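Local coordinates for silicatein alpha (Tethya aurantium, PDB 6ZQ3), which probably directs silica deposition in the spicules of marine sponges, using a fold of the papain-like cysteine peptidase family, at residues Y61-C66 / Y72-Y77; T47-Q52 / R106-S111; T5-T10 / Y180-N185. All blocks are in the same frame, centred on the assembly; numbering follows the deposited sequence.

Contact 1. Residues Y61-C66 / Y72-Y77; sequences YGNHGC and YVAFLY
Val-73 and the amide of Asn-63 lie alongside each other, pointing opposite ways, where a loop folds back on helix 71-80, in the helical half of the papain fold. The contact is apolar apart from this amide, which turns its polar atoms to other partners: ND2 bonds to Ser-58 OG and OD1 to Asn-70 N, two bonds that fix how the group is rotated. Val-73 CG1 lies anti to its own backbone N (chi1 174°) and meets both loop side chains, standing 3.6 Å from Asn-63 ND2 and 3.7 Å from Tyr-61 CB. One residue on, Ala-74 CB turns mainly to helices 51-57 and 26-43 and reaches the loop at Asn-63 ND2, 4.1 Å away. Leu-76 borders the Tyr-61 ring more loosely, CG being 4.5 Å from Tyr-61 CD2. A helical turn after Val-73, Tyr-77 supplies the aromatic part. Its CA sits 4.0 Å above the centre of the Tyr-61 ring, 4° off the normal, a CH-pi contact. In an offset edge-to-face pair, planes at 77° and centroids 5.6 Å apart, the edge of Tyr-77 is turned to the face of Tyr-61, and Tyr-77 CD1 comes within 3.5 Å of Tyr-61 CE1.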
ATOM      1  N   TYR A  61       0.600  16.360   9.379  1.00 52.33           N
ATOM      2  CA  TYR A  61       1.843  15.569   9.367  1.00 49.95           C
ATOM      3  C   TYR A  61       2.509  15.680   8.019  1.00 50.42           C
ATOM      4  O   TYR A  61       3.587  15.149   7.826  1.00 54.06           O
ATOM      5  CB  TYR A  61       1.598  14.123   9.789  1.00 45.84           C
ATOM      6  CG  TYR A  61       1.012  14.073  11.166  1.00 45.28           C
ATOM      7  CD1 TYR A  61      -0.346  14.279  11.361  1.00 48.91           C
ATOM      8  CD2 TYR A  61       1.815  13.890  12.288  1.00 46.33           C
ATOM      9  CE1 TYR A  61      -0.899  14.275  12.628  1.00 51.34           C
ATOM     10  CE2 TYR A  61       1.267  13.886  13.575  1.00 48.98           C
ATOM     11  CZ  TYR A  61      -0.093  14.071  13.730  1.00 52.01           C
ATOM     12  OH  TYR A  61      -0.677  14.054  14.972  1.00 58.39           O
ATOM     13  N   GLY A  62       1.880  16.412   7.101  1.00 51.28           N
ATOM     14  CA  GLY A  62       2.512  16.766   5.842  1.00 51.19           C
ATOM     15  C   GLY A  62       1.969  16.043   4.631  1.00 49.94           C
ATOM     16  O   GLY A  62       2.597  16.076   3.592  1.00 53.23           O
ATOM     17  N   ASN A  63       0.812  15.393   4.759  1.00 46.17           N
ATOM     18  CA  ASN A  63       0.073  14.894   3.603  1.00 45.90           C
ATOM     19  C   ASN A  63      -0.868  15.989   3.006  1.00 46.98           C
ATOM     20  O   ASN A  63      -1.124  17.005   3.652  1.00 43.49           O
ATOM     21  CB  ASN A  63      -0.744  13.665   4.004  1.00 43.82           C
ATOM     22  CG  ASN A  63       0.120  12.443   4.265  1.00 44.37           C
ATOM     23  OD1 ASN A  63       1.222  12.332   3.737  1.00 43.96           O
ATOM     24  ND2 ASN A  63      -0.386  11.505   5.079  1.00 42.36           N
ATOM     25  N   HIS A  64      -1.368  15.760   1.786  1.00 45.34           N
ATOM     26  CA  HIS A  64      -2.197  16.725   1.062  1.00 51.49           C
ATOM     27  C   HIS A  64      -3.636  16.219   0.823  1.00 49.52           C
ATOM     28  O   HIS A  64      -4.182  16.355  -0.251  1.00 47.14           O
ATOM     29  CB  HIS A  64      -1.566  17.047  -0.296  1.00 56.91           C
ATOM     30  CG  HIS A  64      -0.121  17.430  -0.228  1.00 64.11           C
ATOM     31  ND1 HIS A  64       0.342  18.653  -0.667  1.00 70.96           N
ATOM     32  CD2 HIS A  64       0.966  16.749   0.203  1.00 69.56           C
ATOM     33  CE1 HIS A  64       1.651  18.711  -0.500  1.00 75.24           C
ATOM     34  NE2 HIS A  64       2.054  17.569   0.030  1.00 75.44           N
ATOM     35  N   GLY A  65      -4.248  15.618   1.820  1.00 54.15           N
ATOM     36  CA  GLY A  65      -5.574  15.078   1.623  1.00 56.03           C
ATOM     37  C   GLY A  65      -5.638  14.268   0.339  1.00 53.13           C
ATOM     38  O   GLY A  65      -4.856  13.342   0.154  1.00 44.57           O
ATOM     39  N   CYS A  66      -6.582  14.630  -0.535  1.00 56.41           N
ATOM     40  CA  CYS A  66      -6.821  13.916  -1.803  1.00 55.81           C
ATOM     41  C   CYS A  66      -5.878  14.272  -2.930  1.00 56.46           C
ATOM     42  O   CYS A  66      -5.942  13.646  -3.983  1.00 58.14           O
ATOM     43  CB  CYS A  66      -8.261  14.115  -2.285  1.00 54.93           C
ATOM     44  SG  CYS A  66      -9.413  12.939  -1.533  1.00 65.04           S
ATOM     45  N   TYR A  72       5.200   7.155   4.682  1.00 42.16           N
ATOM     46  CA  TYR A  72       5.888   7.538   5.911  1.00 43.42           C
ATOM     47  C   TYR A  72       5.024   8.450   6.775  1.00 42.83           C
ATOM     48  O   TYR A  72       4.694   8.122   7.915  1.00 41.86           O
ATOM     49  CB  TYR A  72       7.218   8.224   5.587  1.00 45.47           C
ATOM     50  CG  TYR A  72       7.846   8.928   6.769  1.00 45.74           C
ATOM     51  N   VAL A  73       4.666   9.597   6.214  1.00 42.39           N
ATOM     52  CA  VAL A  73       3.851  10.586   6.887  1.00 41.97           C
ATOM     53  C   VAL A  73       2.491  10.016   7.370  1.00 42.08           C
ATOM     54  O   VAL A  73       1.991  10.445   8.388  1.00 41.73           O
ATOM     55  CB  VAL A  73       3.626  11.782   5.944  1.00 43.67           C
ATOM     56  CG1 VAL A  73       2.654  12.768   6.566  1.00 48.27           C
ATOM     57  CG2 VAL A  73       4.953  12.463   5.581  1.00 42.36           C
ATOM     58  N   ALA A  74       1.906   9.056   6.654  1.00 45.17           N
ATOM     59  CA  ALA A  74       0.687   8.346   7.133  1.00 51.61           C
ATOM     60  C   ALA A  74       0.965   7.468   8.363  1.00 50.35           C
ATOM     61  O   ALA A  74       0.139   7.349   9.277  1.00 53.48           O
ATOM     62  CB  ALA A  74       0.066   7.493   6.020  1.00 49.21           C
ATOM     63  N   PHE A  75       2.130   6.847   8.385  1.00 48.84           N
ATOM     64  CA  PHE A  75       2.523   6.033   9.529  1.00 46.54           C
ATOM     65  C   PHE A  75       2.773   6.878  10.798  1.00 45.83           C
ATOM     66  O   PHE A  75       2.388   6.465  11.900  1.00 45.54           O
ATOM     67  CB  PHE A  75       3.759   5.222   9.177  1.00 43.96           C
ATOM     68  CG  PHE A  75       3.518   4.134   8.169  1.00 46.71           C
ATOM     69  CD1 PHE A  75       2.362   3.376   8.187  1.00 50.26           C
ATOM     70  CD2 PHE A  75       4.492   3.814   7.249  1.00 48.34           C
ATOM     71  CE1 PHE A  75       2.165   2.349   7.280  1.00 52.58           C
ATOM     72  CE2 PHE A  75       4.306   2.779   6.348  1.00 50.28           C
ATOM     73  CZ  PHE A  75       3.138   2.049   6.357  1.00 51.64           C
ATOM     74  N   LEU A  76       3.415   8.036  10.628  1.00 44.55           N
ATOM     75  CA  LEU A  76       3.648   9.034  11.705  1.00 48.56           C
ATOM     76  C   LEU A  76       2.322   9.488  12.339  1.00 49.14           C
ATOM     77  O   LEU A  76       2.154   9.453  13.554  1.00 49.28           O
ATOM     78  CB  LEU A  76       4.369  10.245  11.104  1.00 53.48           C
ATOM     79  CG  LEU A  76       5.324  11.125  11.901  1.00 61.30           C
ATOM     80  CD1 LEU A  76       6.234  10.303  12.814  1.00 66.56           C
ATOM     81  CD2 LEU A  76       6.159  11.952  10.921  1.00 61.58           C
ATOM     82  N   TYR A  77       1.364   9.878  11.495  1.00 46.56           N
ATOM     83  CA  TYR A  77       0.017  10.128  11.959  1.00 45.96           C
ATOM     84  C   TYR A  77      -0.519   8.955  12.800  1.00 44.01           C
ATOM     85  O   TYR A  77      -0.935   9.144  13.932  1.00 42.60           O
ATOM     86  CB  TYR A  77      -0.934  10.390  10.793  1.00 48.78           C
ATOM     87  CG  TYR A  77      -2.367  10.410  11.268  1.00 49.99           C
ATOM     88  CD1 TYR A  77      -2.889  11.526  11.901  1.00 47.22           C
ATOM     89  CD2 TYR A  77      -3.175   9.294  11.147  1.00 48.93           C
ATOM     90  CE1 TYR A  77      -4.189  11.536  12.356  1.00 46.77           C
ATOM     91  CE2 TYR A  77      -4.472   9.298  11.617  1.00 48.51           C
ATOM     92  CZ  TYR A  77      -4.971  10.422  12.218  1.00 47.12           C
ATOM     93  OH  TYR A  77      -6.270  10.431  12.667  1.00 49.80           O
TER

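Contact 2. Residues T47-Q52 / R106-S111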
ATOM      1  N   THR A  47      -8.854  -7.086   9.728  1.00 59.00           N
ATOM      2  CA  THR A  47      -9.753  -5.961   9.932  1.00 58.02           C
ATOM      3  C   THR A  47      -9.522  -4.941   8.845  1.00 53.78           C
ATOM      4  O   THR A  47      -8.415  -4.459   8.663  1.00 48.57           O
ATOM      5  CB  THR A  47      -9.510  -5.259  11.287  1.00 63.13           C
ATOM      6  OG1 THR A  47      -9.336  -6.232  12.320  1.00 67.10           O
ATOM      7  CG2 THR A  47     -10.685  -4.369  11.636  1.00 66.16           C
ATOM      8  N   TYR A  48     -10.597  -4.534   8.176  1.00 57.75           N
ATOM      9  CA  TYR A  48     -10.498  -3.496   7.159  1.00 57.04           C
ATOM     10  C   TYR A  48     -10.236  -2.183   7.897  1.00 53.46           C
ATOM     11  O   TYR A  48     -10.933  -1.857   8.858  1.00 51.25           O
ATOM     12  CB  TYR A  48     -11.790  -3.405   6.348  1.00 58.71           C
ATOM     13  N   LEU A  49      -9.234  -1.430   7.450  1.00 51.86           N
ATOM     14  CA  LEU A  49      -8.858  -0.160   8.109  1.00 50.37           C
ATOM     15  C   LEU A  49      -9.218   1.046   7.231  1.00 50.87           C
ATOM     16  O   LEU A  49      -9.472   0.889   6.028  1.00 50.44           O
ATOM     17  CB  LEU A  49      -7.364  -0.123   8.425  1.00 49.70           C
ATOM     18  CG  LEU A  49      -6.876  -1.166   9.426  1.00 49.40           C
ATOM     19  CD1 LEU A  49      -5.369  -1.049   9.524  1.00 49.35           C
ATOM     20  CD2 LEU A  49      -7.560  -1.008  10.789  1.00 48.97           C
ATOM     21  N   SER A  50      -9.238   2.243   7.822  1.00 44.45           N
ATOM     22  CA  SER A  50      -9.815   3.393   7.137  1.00 43.51           C
ATOM     23  C   SER A  50      -8.801   4.347   6.490  1.00 44.81           C
ATOM     24  O   SER A  50      -8.046   5.045   7.165  1.00 41.37           O
ATOM     25  CB  SER A  50     -10.698   4.173   8.076  1.00 44.09           C
ATOM     26  OG  SER A  50     -11.204   5.291   7.378  1.00 45.50           O
ATOM     27  N   GLU A  51      -8.831   4.382   5.162  1.00 44.74           N
ATOM     28  CA  GLU A  51      -8.030   5.292   4.381  1.00 45.19           C
ATOM     29  C   GLU A  51      -8.582   6.709   4.466  1.00 45.54           C
ATOM     30  O   GLU A  51      -7.864   7.673   4.194  1.00 48.31           O
ATOM     31  CB  GLU A  51      -8.056   4.873   2.922  1.00 50.67           C
ATOM     32  CG  GLU A  51      -7.435   3.522   2.631  1.00 57.15           C
ATOM     33  CD  GLU A  51      -8.406   2.360   2.746  1.00 62.48           C
ATOM     34  OE1 GLU A  51      -9.623   2.621   2.880  1.00 69.03           O
ATOM     35  OE2 GLU A  51      -7.945   1.191   2.713  1.00 66.52           O
ATOM     36  N   GLN A  52      -9.867   6.835   4.783  1.00 40.93           N
ATOM     37  CA  GLN A  52     -10.504   8.129   4.886  1.00 41.55           C
ATOM     38  C   GLN A  52      -9.948   8.853   6.108  1.00 45.49           C
ATOM     39  O   GLN A  52      -9.731  10.093   6.103  1.00 42.39           O
ATOM     40  CB  GLN A  52     -12.012   7.904   5.014  1.00 43.43           C
ATOM     41  CG  GLN A  52     -12.866   9.165   4.935  1.00 45.35           C
ATOM     42  CD  GLN A  52     -12.613  10.010   3.707  1.00 46.73           C
ATOM     43  OE1 GLN A  52     -12.439   9.503   2.608  1.00 49.26           O
ATOM     44  NE2 GLN A  52     -12.601  11.325   3.894  1.00 55.84           N
ATOM     45  N   ARG A 106     -11.080   2.470  17.026  1.00 57.06           N
ATOM     46  CA  ARG A 106      -9.677   2.259  16.692  1.00 57.31           C
ATOM     47  C   ARG A 106      -9.447   0.803  16.309  1.00 64.32           C
ATOM     48  O   ARG A 106      -9.538  -0.091  17.151  1.00 75.09           O
ATOM     49  CB  ARG A 106      -8.781   2.644  17.871  1.00 54.23           C
ATOM     50  CG  ARG A 106      -7.306   2.748  17.520  1.00 48.09           C
ATOM     51  N   GLY A 107      -9.150   0.571  15.035  1.00 62.35           N
ATOM     52  CA  GLY A 107      -8.924  -0.775  14.540  1.00 65.74           C
ATOM     53  C   GLY A 107      -7.520  -1.269  14.827  1.00 71.29           C
ATOM     54  O   GLY A 107      -7.318  -2.456  15.091  1.00 75.06           O
ATOM     55  N   ALA A 108      -6.541  -0.370  14.782  1.00 73.67           N
ATOM     56  CA  ALA A 108      -5.142  -0.779  14.910  1.00 72.36           C
ATOM     57  C   ALA A 108      -4.232   0.368  15.307  1.00 70.03           C
ATOM     58  O   ALA A 108      -4.546   1.541  15.091  1.00 70.91           O
ATOM     59  CB  ALA A 108      -4.662  -1.387  13.602  1.00 73.26           C
ATOM     60  N   SER A 109      -3.095   0.010  15.889  1.00 65.94           N
ATOM     61  CA  SER A 109      -2.076   0.978  16.254  1.00 62.51           C
ATOM     62  C   SER A 109      -0.705   0.462  15.851  1.00 59.63           C
ATOM     63  O   SER A 109      -0.552  -0.682  15.415  1.00 56.65           O
ATOM     64  CB  SER A 109      -2.114   1.233  17.756  1.00 70.22           C
ATOM     65  OG  SER A 109      -1.073   2.112  18.179  1.00 80.37           O
ATOM     66  N   MET A 110       0.294   1.317  16.015  1.00 60.46           N
ATOM     67  CA  MET A 110       1.674   0.975  15.697  1.00 58.67           C
ATOM     68  C   MET A 110       2.712   1.879  16.373  1.00 53.11           C
ATOM     69  O   MET A 110       2.412   2.961  16.918  1.00 54.53           O
ATOM     70  CB  MET A 110       1.863   0.992  14.196  1.00 62.22           C
ATOM     71  CG  MET A 110       1.148   2.135  13.548  1.00 67.26           C
ATOM     72  SD  MET A 110       1.517   2.158  11.803  1.00 77.47           S
ATOM     73  CE  MET A 110       3.142   2.922  11.831  1.00 71.47           C
ATOM     74  N   SER A 111       3.936   1.384  16.346  1.00 47.26           N
ATOM     75  CA  SER A 111       5.065   1.959  17.066  1.00 49.24           C
ATOM     76  C   SER A 111       6.132   2.564  16.138  1.00 48.36           C
ATOM     77  O   SER A 111       6.928   3.360  16.575  1.00 53.66           O
ATOM     78  CB  SER A 111       5.726   0.850  17.873  1.00 49.91           C
ATOM     79  OG  SER A 111       6.583   0.096  17.015  1.00 50.94           O
TER
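Leu-49, just ahead of helix 51-57, carries this contact, reaching out to Gly-107 and Ala-108. Its CB points toward segment 106-111, and CG continues that course beside the backbone N and anti to the carbonyl carbon (chi1 -64°), arriving 4.7 Å from Ala-108 CB. Both methyls reach Ala-108 CB, and CD2 alone also packs on Gly-107. Leu-49 CD1 ends 4.2 Å from Ala-108 CB. Leu-49 CD2 comes slightly nearer to the same methyl, 4.1 Å from Ala-108 CB, and also lies over main chain, 4.0 Å from Gly-107 CA. Gly-107 has no side chain, so the leucine methyl packs directly on its backbone. No hydrogen bond crosses between the segments, and the meeting is purely van der Waals. Backbone bonds to intervening residues tie the two together instead: Tyr-48 pairs with Gly-87 and Ser-50 with Asp-85, while Gly-107 and Ala-108 pair with Val-84. On the helix side, Ser-50 is the N-cap: its OG accepts a weak, bent bond from Gln-52 N (3.3 Å, 123°) and another from Asn-53 N. Leu-35 of helix 26-43 also packs on Leu-49, placing the leucine between that helix and the strand. Because Gly-107 and Ala-108 both face Val-84, the strand side of the arrangement is a classic beta bulge in the small antiparallel pair 84-85/106-108 of the papain fold's helical domain.

Contact 3. Residues T5-T10 / Y180-N185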
ATOM      1  N   THR A   5       7.419 -18.641  -4.054  1.00 84.61           N
ATOM      2  CA  THR A   5       6.287 -17.754  -4.262  1.00 81.28           C
ATOM      3  C   THR A   5       5.454 -17.660  -2.998  1.00 75.14           C
ATOM      4  O   THR A   5       5.158 -18.686  -2.383  1.00 69.83           O
ATOM      5  CB  THR A   5       5.377 -18.250  -5.394  1.00 83.75           C
ATOM      6  OG1 THR A   5       4.234 -17.389  -5.498  1.00 88.86           O
ATOM      7  CG2 THR A   5       4.902 -19.681  -5.126  1.00 91.16           C
ATOM      8  N   VAL A   6       5.089 -16.430  -2.620  1.00 67.55           N
ATOM      9  CA  VAL A   6       4.112 -16.204  -1.560  1.00 63.37           C
ATOM     10  C   VAL A   6       2.932 -15.431  -2.127  1.00 57.66           C
ATOM     11  O   VAL A   6       3.048 -14.756  -3.132  1.00 53.51           O
ATOM     12  CB  VAL A   6       4.662 -15.397  -0.351  1.00 66.93           C
ATOM     13  CG1 VAL A   6       4.035 -15.893   0.951  1.00 65.06           C
ATOM     14  CG2 VAL A   6       6.167 -15.500  -0.251  1.00 71.78           C
ATOM     15  N   ASP A   7       1.794 -15.556  -1.459  1.00 55.95           N
ATOM     16  CA  ASP A   7       0.696 -14.629  -1.595  1.00 50.36           C
ATOM     17  C   ASP A   7       0.049 -14.599  -0.226  1.00 49.33           C
ATOM     18  O   ASP A   7      -0.362 -15.651   0.286  1.00 48.27           O
ATOM     19  CB  ASP A   7      -0.269 -15.136  -2.653  1.00 51.78           C
ATOM     20  CG  ASP A   7      -1.532 -14.309  -2.747  1.00 50.98           C
ATOM     21  OD1 ASP A   7      -1.821 -13.502  -1.844  1.00 54.12           O
ATOM     22  OD2 ASP A   7      -2.256 -14.479  -3.738  1.00 55.77           O
ATOM     23  N   TRP A   8      -0.044 -13.414   0.378  1.00 48.14           N
ATOM     24  CA  TRP A   8      -0.456 -13.318   1.786  1.00 48.27           C
ATOM     25  C   TRP A   8      -1.951 -13.545   2.016  1.00 52.30           C
ATOM     26  O   TRP A   8      -2.398 -13.602   3.171  1.00 47.38           O
ATOM     27  CB  TRP A   8      -0.014 -11.991   2.391  1.00 52.85           C
ATOM     28  CG  TRP A   8       1.407 -12.023   2.785  1.00 52.76           C
ATOM     29  CD1 TRP A   8       2.438 -11.350   2.213  1.00 51.49           C
ATOM     30  CD2 TRP A   8       1.970 -12.812   3.830  1.00 54.65           C
ATOM     31  NE1 TRP A   8       3.610 -11.665   2.843  1.00 49.30           N
ATOM     32  CE2 TRP A   8       3.347 -12.562   3.841  1.00 49.36           C
ATOM     33  CE3 TRP A   8       1.434 -13.699   4.768  1.00 54.91           C
ATOM     34  CZ2 TRP A   8       4.203 -13.170   4.750  1.00 53.46           C
ATOM     35  CZ3 TRP A   8       2.284 -14.295   5.677  1.00 54.45           C
ATOM     36  CH2 TRP A   8       3.656 -14.033   5.660  1.00 52.97           C
ATOM     37  N   ARG A   9      -2.726 -13.708   0.938  1.00 51.54           N
ATOM     38  CA  ARG A   9      -4.078 -14.234   1.096  1.00 51.00           C
ATOM     39  C   ARG A   9      -4.053 -15.665   1.613  1.00 51.98           C
ATOM     40  O   ARG A   9      -5.043 -16.150   2.162  1.00 57.46           O
ATOM     41  CB  ARG A   9      -4.840 -14.190  -0.197  1.00 51.18           C
ATOM     42  CG  ARG A   9      -5.225 -12.793  -0.599  1.00 52.50           C
ATOM     43  CD  ARG A   9      -5.887 -12.811  -1.959  1.00 53.47           C
ATOM     44  NE  ARG A   9      -4.966 -13.295  -2.988  1.00 55.56           N
ATOM     45  CZ  ARG A   9      -5.214 -13.253  -4.290  1.00 57.47           C
ATOM     46  NH1 ARG A   9      -6.368 -12.756  -4.737  1.00 58.40           N
ATOM     47  NH2 ARG A   9      -4.297 -13.699  -5.146  1.00 54.64           N
ATOM     48  N   THR A  10      -2.930 -16.342   1.436  1.00 50.06           N
ATOM     49  CA  THR A  10      -2.748 -17.672   1.997  1.00 53.00           C
ATOM     50  C   THR A  10      -2.815 -17.673   3.526  1.00 59.05           C
ATOM     51  O   THR A  10      -3.180 -18.680   4.131  1.00 62.01           O
ATOM     52  CB  THR A  10      -1.410 -18.240   1.526  1.00 51.26           C
ATOM     53  OG1 THR A  10      -1.515 -18.493   0.126  1.00 60.82           O
ATOM     54  CG2 THR A  10      -1.114 -19.517   2.189  1.00 56.05           C
ATOM     55  N   TYR A 180       8.108 -12.140 -10.992  1.00 54.05           N
ATOM     56  CA  TYR A 180       7.282 -10.949 -10.708  1.00 51.09           C
ATOM     57  C   TYR A 180       7.038 -10.555  -9.205  1.00 48.99           C
ATOM     58  O   TYR A 180       7.244 -11.330  -8.273  1.00 43.33           O
ATOM     59  CB  TYR A 180       5.949 -11.108 -11.442  1.00 50.41           C
ATOM     60  CG  TYR A 180       5.044 -12.185 -10.884  1.00 50.24           C
ATOM     61  CD1 TYR A 180       4.174 -11.916  -9.850  1.00 53.15           C
ATOM     62  CD2 TYR A 180       5.042 -13.464 -11.409  1.00 55.88           C
ATOM     63  CE1 TYR A 180       3.336 -12.894  -9.344  1.00 55.11           C
ATOM     64  CE2 TYR A 180       4.206 -14.456 -10.907  1.00 55.68           C
ATOM     65  CZ  TYR A 180       3.359 -14.163  -9.869  1.00 55.81           C
ATOM     66  OH  TYR A 180       2.534 -15.128  -9.349  1.00 57.66           O
ATOM     67  N   TRP A 181       6.617  -9.316  -8.991  1.00 47.85           N
ATOM     68  CA  TRP A 181       6.020  -8.921  -7.716  1.00 49.93           C
ATOM     69  C   TRP A 181       4.523  -8.929  -7.895  1.00 46.41           C
ATOM     70  O   TRP A 181       4.042  -8.601  -8.956  1.00 48.96           O
ATOM     71  CB  TRP A 181       6.443  -7.506  -7.302  1.00 49.32           C
ATOM     72  CG  TRP A 181       7.882  -7.351  -7.014  1.00 46.72           C
ATOM     73  CD1 TRP A 181       8.785  -6.709  -7.775  1.00 48.27           C
ATOM     74  CD2 TRP A 181       8.593  -7.851  -5.875  1.00 49.87           C
ATOM     75  NE1 TRP A 181      10.032  -6.757  -7.192  1.00 51.58           N
ATOM     76  CE2 TRP A 181       9.942  -7.454  -6.020  1.00 50.30           C
ATOM     77  CE3 TRP A 181       8.228  -8.599  -4.749  1.00 48.04           C
ATOM     78  CZ2 TRP A 181      10.924  -7.785  -5.092  1.00 47.30           C
ATOM     79  CZ3 TRP A 181       9.208  -8.929  -3.827  1.00 46.90           C
ATOM     80  CH2 TRP A 181      10.541  -8.532  -4.010  1.00 46.48           C
ATOM     81  N   LEU A 182       3.788  -9.293  -6.857  1.00 45.97           N
ATOM     82  CA  LEU A 182       2.336  -9.207  -6.888  1.00 44.02           C
ATOM     83  C   LEU A 182       1.907  -7.968  -6.118  1.00 42.85           C
ATOM     84  O   LEU A 182       2.078  -7.881  -4.910  1.00 40.57           O
ATOM     85  CB  LEU A 182       1.712 -10.467  -6.279  1.00 47.20           C
ATOM     86  CG  LEU A 182       0.184 -10.542  -6.370  1.00 48.74           C
ATOM     87  CD1 LEU A 182      -0.281 -10.559  -7.826  1.00 44.92           C
ATOM     88  CD2 LEU A 182      -0.326 -11.765  -5.612  1.00 50.33           C
ATOM     89  N   ALA A 183       1.369  -6.988  -6.822  1.00 41.99           N
ATOM     90  CA  ALA A 183       1.068  -5.725  -6.198  1.00 41.27           C
ATOM     91  C   ALA A 183      -0.427  -5.512  -6.236  1.00 38.81           C
ATOM     92  O   ALA A 183      -1.060  -5.716  -7.257  1.00 38.60           O
ATOM     93  CB  ALA A 183       1.807  -4.597  -6.925  1.00 39.92           C
ATOM     94  N   LYS A 184      -0.985  -5.079  -5.128  1.00 37.41           N
ATOM     95  CA  LYS A 184      -2.413  -4.763  -5.051  1.00 41.81           C
ATOM     96  C   LYS A 184      -2.648  -3.250  -5.271  1.00 39.76           C
ATOM     97  O   LYS A 184      -2.117  -2.439  -4.524  1.00 41.27           O
ATOM     98  CB  LYS A 184      -2.925  -5.211  -3.673  1.00 43.24           C
ATOM     99  CG  LYS A 184      -4.381  -4.936  -3.398  1.00 45.55           C
ATOM    100  CD  LYS A 184      -4.640  -5.108  -1.906  1.00 50.37           C
ATOM    101  CE  LYS A 184      -6.105  -5.388  -1.635  1.00 52.41           C
ATOM    102  NZ  LYS A 184      -6.506  -4.804  -0.342  1.00 57.17           N
ATOM    103  N   ASN A 185      -3.406  -2.879  -6.297  1.00 38.28           N
ATOM    104  CA  ASN A 185      -3.721  -1.460  -6.575  1.00 38.31           C
ATOM    105  C   ASN A 185      -5.063  -1.117  -5.908  1.00 38.20           C
ATOM    106  O   ASN A 185      -5.720  -1.978  -5.305  1.00 38.60           O
ATOM    107  CB  ASN A 185      -3.795  -1.201  -8.102  1.00 36.56           C
ATOM    108  CG  ASN A 185      -3.408   0.212  -8.491  1.00 40.12           C
ATOM    109  OD1 ASN A 185      -3.201   1.088  -7.642  1.00 42.61           O
ATOM    110  ND2 ASN A 185      -3.307   0.452  -9.790  1.00 43.32           N
TER
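Asp-7 OD2 receives two donors from Arg-9 while Leu-182 CD2 rests 3.8 Å from the same oxygen. The shorter bond, from Arg-9 NH2 at 2.6 Å, is a salt bridge using the syn lone pair of Asp-7 OD2, with that oxygen only 1° out of the guanidinium plane; the second, from Arg-9 NE, is weak. Asp-7 OD1 accepts the backbone N of Arg-9 at 2.9 Å from above the carboxylate plane, and this closes an Asx turn as strand 6-7 gives way to the 3-10 segment that begins at Trp-8. Leu-182, with CG anti to its backbone N (chi1 -175°), extends CD2 across this ion pair; the methyl is 4.4 Å from Arg-9 NH2. The backbones do not pair directly: strand 165-173 joins them in the sheet of the papain fold's beta domain, Trp-8 and Leu-182 both bonding to Thr-170. At the far end of the second segment, Asn-185 OD1 bonds to His-165 NE2, consistent with the Asn-His pair of papain-like peptidases. With several N-H groups directed at one carboxylate, Asp-7 is probably ionised, and the methyl may modestly strengthen the ion pair by keeping some water from that side, though the contact lies at the surface.

Overall arrangement
The contacts sample both domains of the papain-like fold. Contacts 1 and 2 belong to the helical domain, their centres 14 Å apart, and touch where Phe-75 of helix 71-80 packs on Met-110, with Phe-75 CB 3.6 Å from Met-110 CE. Helix 51-57, entered from 47-52, and helix 71-80 are successive in the chain. Contact 3 lies in the mixed beta sheet, its centre about 25 Å from that of contact 1 and 21 Å from that of contact 2. In sequence, 61-66 and 72-77 fall between the segments of contact 2, and all four between those of contact 3, so the N-terminal strand belongs to the beta domain, and the chain visits the helical domain before returning.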